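PDB 3MMH: methionine-R-sulfoxide reductase from Neisseria meningitidis, which probably reduces the R form of free methionine sulfoxide to methionine within a GAF-type domain. Local coordinates for residues P20-V25 and A40-E45; A27-T30 and A34-A37. All blocks are in the same frame, centred on the assembly; numbering follows the deposited sequence.

Contact 1. Residues P20-V25 and A40-E45; sequences PQIESV and AAVLKE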
# COMPACT_ATOMS: atom_id res chain seq x y z
N PRO A 20 5.72 -5.80 -18.56
CA PRO A 20 4.54 -5.90 -19.39
C PRO A 20 3.37 -6.38 -18.57
O PRO A 20 2.22 -6.01 -18.88
CB PRO A 20 4.94 -6.92 -20.47
CG PRO A 20 6.45 -6.86 -20.47
CD PRO A 20 6.84 -6.57 -19.11
N GLN A 21 3.55 -7.18 -17.54
CA GLN A 21 2.50 -7.60 -16.69
C GLN A 21 1.94 -6.46 -15.86
O GLN A 21 0.73 -6.31 -15.74
CB GLN A 21 2.94 -8.74 -15.80
CG GLN A 21 3.27 -10.01 -16.59
CD GLN A 21 3.70 -11.16 -15.75
OE1 GLN A 21 2.86 -11.75 -15.03
NE2 GLN A 21 4.95 -11.46 -15.73
N ILE A 22 2.81 -5.63 -15.32
CA ILE A 22 2.37 -4.42 -14.63
C ILE A 22 1.56 -3.53 -15.59
O ILE A 22 0.51 -3.04 -15.23
CB ILE A 22 3.49 -3.60 -13.98
CG1 ILE A 22 4.21 -4.42 -12.90
CG2 ILE A 22 2.92 -2.27 -13.40
CD1 ILE A 22 5.39 -3.79 -12.29
N GLU A 23 2.09 -3.34 -16.81
CA GLU A 23 1.38 -2.49 -17.76
C GLU A 23 -0.04 -3.03 -17.96
O GLU A 23 -0.98 -2.21 -18.06
CB GLU A 23 2.14 -2.43 -19.10
CG GLU A 23 1.62 -1.35 -20.02
CD GLU A 23 2.29 -1.29 -21.35
OE1 GLU A 23 2.77 -2.37 -21.84
OE2 GLU A 23 2.22 -0.27 -22.03
N SER A 24 -0.20 -4.32 -18.11
CA SER A 24 -1.51 -4.95 -18.31
C SER A 24 -2.42 -4.73 -17.13
O SER A 24 -3.60 -4.39 -17.27
CB SER A 24 -1.33 -6.46 -18.46
OG SER A 24 -2.64 -7.05 -18.54
N VAL A 25 -1.88 -4.94 -15.91
CA VAL A 25 -2.67 -4.82 -14.70
C VAL A 25 -3.17 -3.36 -14.54
O VAL A 25 -4.37 -3.16 -14.29
CB VAL A 25 -1.81 -5.25 -13.50
CG1 VAL A 25 -2.39 -4.80 -12.22
CG2 VAL A 25 -1.53 -6.76 -13.46
N ALA A 40 3.11 -1.49 -6.46
CA ALA A 40 3.96 -1.81 -5.35
C ALA A 40 3.91 -3.26 -5.04
O ALA A 40 4.91 -3.93 -4.71
CB ALA A 40 3.64 -0.95 -4.12
N ALA A 41 2.70 -3.86 -5.06
CA ALA A 41 2.57 -5.27 -4.80
C ALA A 41 3.31 -6.15 -5.75
O ALA A 41 3.90 -7.18 -5.36
CB ALA A 41 1.06 -5.66 -4.81
N VAL A 42 3.24 -5.83 -7.05
CA VAL A 42 3.95 -6.63 -8.06
C VAL A 42 5.47 -6.54 -7.86
O VAL A 42 6.18 -7.56 -7.87
CB VAL A 42 3.55 -6.29 -9.47
CG1 VAL A 42 4.38 -7.11 -10.46
CG2 VAL A 42 2.10 -6.57 -9.72
N LEU A 43 5.94 -5.31 -7.64
CA LEU A 43 7.38 -5.15 -7.43
C LEU A 43 7.87 -5.87 -6.17
O LEU A 43 8.92 -6.51 -6.16
CB LEU A 43 7.75 -3.69 -7.40
CG LEU A 43 7.60 -2.92 -8.71
CD1 LEU A 43 7.78 -1.42 -8.44
CD2 LEU A 43 8.57 -3.41 -9.78
N LYS A 44 7.08 -5.75 -5.08
CA LYS A 44 7.47 -6.43 -3.85
C LYS A 44 7.52 -7.92 -4.02
O LYS A 44 8.46 -8.60 -3.57
CB LYS A 44 6.49 -6.08 -2.74
CG LYS A 44 6.89 -6.53 -1.34
CD LYS A 44 8.03 -5.66 -0.69
CE LYS A 44 8.26 -5.89 0.77
NZ LYS A 44 9.17 -6.92 1.09
N GLU A 45 6.52 -8.51 -4.67
CA GLU A 45 6.46 -9.96 -4.88
C GLU A 45 7.64 -10.40 -5.80
O GLU A 45 8.31 -11.40 -5.54
CB GLU A 45 5.11 -10.43 -5.46
CG GLU A 45 5.05 -11.88 -5.57
CD GLU A 45 3.73 -12.50 -5.93
OE1 GLU A 45 2.80 -11.80 -6.24
OE2 GLU A 45 3.62 -13.75 -5.91
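Ile22 and Val42 are the centre of a helix-helix contact in the GAF fold, where helix 11-27 and helix 32-47, consecutive in the chain and joined by a short loop, pack side by side. Within these segments three branched apolar side chains make the whole of the cross-contact. The nearest alpha carbons are those of Ile22 and Val42, 7.1 Å apart, and both side chains leave their helices toward the partner. The two chains run antiparallel alongside one another instead of meeting end to end, so that the flank of the isoleucine chain lies against one methyl of the valine. Ile22 CG1 stays beside its own backbone N (chi1 -62°), and chi2 near 174° stretches CD1 outward until it passes Val42 CG1 at 3.9 Å. Leu43 adds its CD2 methyl, 4.1 Å from Ile22 CD1, the leucine chain lying roughly perpendicular to that of Ile22. Leu152 of helix 143-165 touches both Ile22 and Leu43, and Leu73 of the second subunit packs on Val42, which places this apolar seam close to the dimer interface. The tightest approach within it is between methylene and methyl, Ile22 CG1 to Val42 CG1 at 3.6 Å.

Contact 2. Residues A27-T30 and A34-A37; sequences ADET and ANLA
Glu29 and Asn35 face each other with their CA atoms 6.8 Å apart, Glu29 in an extended backbone conformation in the loop after helix 11-27 and the asparagine on the early part of helix 32-47. An asparagine in the first turns of a helix here bonds to a carbonyl of the loop leading into it: Asn35 ND2 donates to the main-chain oxygen Glu29 O at 2.9 Å. The N-H points almost straight at the oxygen, at 164°, and the oxygen lies close to the plane of the amide. From the acceptor's side the approach is less regular, because the nitrogen stands above the carbonyl plane, 63° out of it. The other branch of the amide turns to the aliphatic part of the glutamate, with Asn35 OD1 3.5 Å from Glu29 CB; no hydrogen-bond partner of this buried oxygen is found, though Thr30, Asn35 and Arg159 lie at a bound magnesium ion. Farther along, Glu29 CG rests on the methyl of Ala34, 4.0 Å from Ala34 CB. A bend at chi2 (55°) then folds the carboxylate back toward its own loop, where Thr30 N gives Glu29 OE2 a weak bond of 3.0 Å and Asp31 N gives it a second. Its other oxygen, Glu29 OE1, is bound by Thr76 and Arg77 of the second subunit. Arg159 of helix 143-165 also donates to Glu29 O, while Leu36 packs on strands 51-58 and 63-70 and Ala34 meets Leu66 of the second subunit.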
# COMPACT_ATOMS: atom_id res chain seq x y z
N ALA A 27 -3.54 -1.12 -16.84
CA ALA A 27 -4.35 -0.74 -17.96
C ALA A 27 -5.85 -0.87 -17.67
O ALA A 27 -6.66 -0.19 -18.26
CB ALA A 27 -4.00 -1.56 -19.20
N ASP A 28 -6.18 -1.75 -16.73
CA ASP A 28 -7.56 -2.17 -16.54
C ASP A 28 -8.19 -1.50 -15.31
O ASP A 28 -9.21 -1.95 -14.80
CB ASP A 28 -7.64 -3.69 -16.38
CG ASP A 28 -7.22 -4.42 -17.64
OD1 ASP A 28 -7.21 -3.79 -18.72
OD2 ASP A 28 -6.91 -5.63 -17.56
N GLU A 29 -7.57 -0.41 -14.85
CA GLU A 29 -8.14 0.39 -13.73
C GLU A 29 -7.76 1.83 -13.96
O GLU A 29 -6.68 2.11 -14.50
CB GLU A 29 -7.61 -0.15 -12.42
CG GLU A 29 -8.00 0.61 -11.17
CD GLU A 29 -9.51 0.77 -11.01
OE1 GLU A 29 -10.22 -0.26 -10.91
OE2 GLU A 29 -9.99 1.93 -11.05
N THR A 30 -8.66 2.73 -13.62
CA THR A 30 -8.36 4.16 -13.74
C THR A 30 -7.96 4.81 -12.42
O THR A 30 -7.37 5.89 -12.43
CB THR A 30 -9.59 4.92 -14.34
OG1 THR A 30 -10.71 4.66 -13.53
CG2 THR A 30 -9.81 4.45 -15.75
N ALA A 34 -5.27 2.89 -6.55
CA ALA A 34 -5.36 1.46 -6.76
C ALA A 34 -4.20 0.96 -7.62
O ALA A 34 -3.58 -0.07 -7.36
CB ALA A 34 -6.71 1.06 -7.38
N ASN A 35 -3.89 1.69 -8.68
CA ASN A 35 -2.82 1.35 -9.58
C ASN A 35 -1.45 1.39 -8.92
O ASN A 35 -0.61 0.52 -9.13
CB ASN A 35 -2.86 2.12 -10.87
CG ASN A 35 -3.91 1.62 -11.85
OD1 ASN A 35 -4.25 0.46 -11.82
ND2 ASN A 35 -4.39 2.54 -12.72
N LEU A 36 -1.22 2.42 -8.11
CA LEU A 36 0.03 2.49 -7.35
C LEU A 36 0.14 1.34 -6.40
O LEU A 36 1.21 0.73 -6.21
CB LEU A 36 0.14 3.84 -6.60
CG LEU A 36 0.27 5.07 -7.54
CD1 LEU A 36 0.27 6.33 -6.65
CD2 LEU A 36 1.42 5.00 -8.51
N ALA A 37 -0.96 1.01 -5.71
CA ALA A 37 -0.98 -0.07 -4.74
C ALA A 37 -0.67 -1.39 -5.39
O ALA A 37 0.16 -2.20 -4.91
CB ALA A 37 -2.30 -0.08 -3.98

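How the contacts relate
Both contacts are buried and share helix 32-47, their centres about 10 Å apart. Contact 1 joins the flanks of the two helices, whereas contact 2 lies within the turn between them, slightly farther from the chain's centre (about 14 against 12 Å) and with one partly exposed touching residue, Thr30. Their chemistry follows this division. Contact 1 is wholly apolar; contact 2 combines one amide-to-carbonyl bond with the aliphatic part of Glu29, whose carboxylate is used elsewhere. The second subunit reaches both: among the partners considered it only packs against contact 1, but at contact 2 it adds a salt bridge and a hydrogen bond to Glu29.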